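Local coordinates for probable manganase-dependent inorganic pyrophosphatase (Clostridium perfringens, PDB 3L2B), which probably hydrolyses inorganic pyrophosphate, its regulatory region of CBS and DRTGG domains binding the activator diadenosine tetraphosphate, at residues A[28-31]-A[32-35]. Numbering follows the deposited sequence.
Sequences MAWN and IMRD
Arg34 folds back over the preceding turn of its helix to reach Trp30 and Asn31, and its side chain is the one to trace. CB, close to Trp30 O, starts over one face of the indole, 4.2 Å above the plane and displaced toward the rim. CG leaves anti to the backbone N (chi1 -167°), which brings it within 4.1 Å of Trp30 CZ2. The chain then bends at chi3 (39°), turning the guanidinium back toward Asn31, whose CA lies over one of its faces. Its plane stands nearly perpendicular to the indole, 87° apart, and NH1 comes to 3.1 Å from Trp30 NE1. Both are donors, so they do not bond to each other; they converge on one acceptor, OD1 of Asp65 in the second subunit, which takes a salt bridge from NH1 and a weak hydrogen bond from NE1. NH2 adds a weak, bent hydrogen bond to Asn31 OD1 at 3.4 Å, the two side chains running side by side in the same direction. Beneath this run the regular i to i+4 bonds of the helix, such as Met33 N to Ala29 O at 2.9 Å and Arg34 N to Trp30 O at 2.8 Å. Met33 CE sits at the edge of the indole, near its plane, 4.3 Å from Trp30 CE3.

The Met33 side chain is about 8 Å from the bound diadenosine tetraphosphate. This end of helix 26-35 lies between the CBS domain's own sheet and the second subunit, whose Met64 also packs on the indole. Ala29 and Met33, both buried, pack on Leu54 of strand 50-55; Ile32 and Met33 touch Ile41 of strand 40-44, while Thr56 of helix 56-64 touches both Trp30 and Met33.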
loop_
_atom_site.group_PDB
_atom_site.type_symbol
_atom_site.label_atom_id
_atom_site.label_comp_id
_atom_site.label_asym_id
_atom_site.label_seq_id
_atom_site.Cartn_x
_atom_site.Cartn_y
_atom_site.Cartn_z
ATOM N N MET A 28 -11.502 -5.673 -1.813
ATOM C CA MET A 28 -12.357 -6.621 -2.554
ATOM C C MET A 28 -11.934 -6.710 -3.990
ATOM O O MET A 28 -12.034 -7.759 -4.602
ATOM C CB MET A 28 -13.841 -6.213 -2.511
ATOM C CG MET A 28 -14.562 -6.477 -1.171
ATOM S SD MET A 28 -16.360 -6.079 -1.223
ATOM C CE MET A 28 -16.387 -4.265 -1.117
ATOM N N ALA A 29 -11.485 -5.583 -4.534
ATOM C CA ALA A 29 -11.099 -5.527 -5.936
ATOM C C ALA A 29 -9.889 -6.441 -6.104
ATOM O O ALA A 29 -9.840 -7.286 -6.998
ATOM C CB ALA A 29 -10.785 -4.075 -6.393
ATOM N N TRP A 30 -8.943 -6.304 -5.187
ATOM C CA TRP A 30 -7.682 -7.032 -5.286
ATOM C C TRP A 30 -7.855 -8.528 -5.098
ATOM O O TRP A 30 -7.199 -9.319 -5.776
ATOM C CB TRP A 30 -6.641 -6.462 -4.309
ATOM C CG TRP A 30 -5.477 -7.346 -4.101
ATOM C CD1 TRP A 30 -5.232 -8.094 -3.010
ATOM C CD2 TRP A 30 -4.403 -7.597 -5.018
ATOM N NE1 TRP A 30 -4.070 -8.791 -3.168
ATOM C CE2 TRP A 30 -3.532 -8.501 -4.390
ATOM C CE3 TRP A 30 -4.087 -7.129 -6.295
ATOM C CZ2 TRP A 30 -2.345 -8.955 -4.988
ATOM C CZ3 TRP A 30 -2.920 -7.583 -6.900
ATOM C CH2 TRP A 30 -2.065 -8.494 -6.244
ATOM N N ASN A 31 -8.769 -8.915 -4.213
ATOM C CA ASN A 31 -9.082 -10.347 -4.024
ATOM C C ASN A 31 -9.653 -10.979 -5.295
ATOM O O ASN A 31 -9.325 -12.114 -5.660
ATOM C CB ASN A 31 -10.059 -10.563 -2.876
ATOM C CG ASN A 31 -9.435 -10.295 -1.526
ATOM O OD1 ASN A 31 -8.213 -10.217 -1.397
ATOM N ND2 ASN A 31 -10.272 -10.119 -0.511
ATOM N N ILE A 32 -10.502 -10.218 -5.973
ATOM C CA ILE A 32 -11.065 -10.648 -7.256
ATOM C C ILE A 32 -9.957 -10.720 -8.306
ATOM O O ILE A 32 -9.827 -11.714 -8.991
ATOM C CB ILE A 32 -12.252 -9.732 -7.712
ATOM C CG1 ILE A 32 -13.462 -9.985 -6.796
ATOM C CG2 ILE A 32 -12.620 -10.007 -9.169
ATOM C CD1 ILE A 32 -14.548 -8.912 -6.850
ATOM N N MET A 33 -9.143 -9.674 -8.395
ATOM C CA MET A 33 -8.044 -9.609 -9.373
ATOM C C MET A 33 -7.049 -10.731 -9.212
ATOM O O MET A 33 -6.606 -11.324 -10.203
ATOM C CB MET A 33 -7.258 -8.310 -9.267
ATOM C CG MET A 33 -7.945 -7.141 -9.885
ATOM S SD MET A 33 -7.120 -5.579 -9.567
ATOM C CE MET A 33 -5.433 -5.879 -10.144
ATOM N N ARG A 34 -6.693 -11.003 -7.961
ATOM C CA ARG A 34 -5.649 -11.989 -7.658
ATOM C C ARG A 34 -6.158 -13.393 -7.981
ATOM O O ARG A 34 -5.405 -14.250 -8.448
ATOM C CB ARG A 34 -5.201 -11.897 -6.192
ATOM C CG ARG A 34 -3.888 -12.672 -5.879
ATOM C CD ARG A 34 -3.660 -12.964 -4.368
ATOM N NE ARG A 34 -4.902 -13.320 -3.669
ATOM C CZ ARG A 34 -5.430 -12.653 -2.641
ATOM N NH1 ARG A 34 -4.816 -11.597 -2.118
ATOM N NH2 ARG A 34 -6.574 -13.061 -2.110
ATOM N N ASP A 35 -7.456 -13.582 -7.748
ATOM C CA ASP A 35 -8.144 -14.864 -7.935
ATOM C C ASP A 35 -8.243 -15.180 -9.410
ATOM O O ASP A 35 -7.861 -16.249 -9.858
ATOM C CB ASP A 35 -9.576 -14.838 -7.349
ATOM C CG ASP A 35 -9.610 -14.962 -5.824
ATOM O OD1 ASP A 35 -8.573 -15.314 -5.213
ATOM O OD2 ASP A 35 -10.691 -14.712 -5.232
#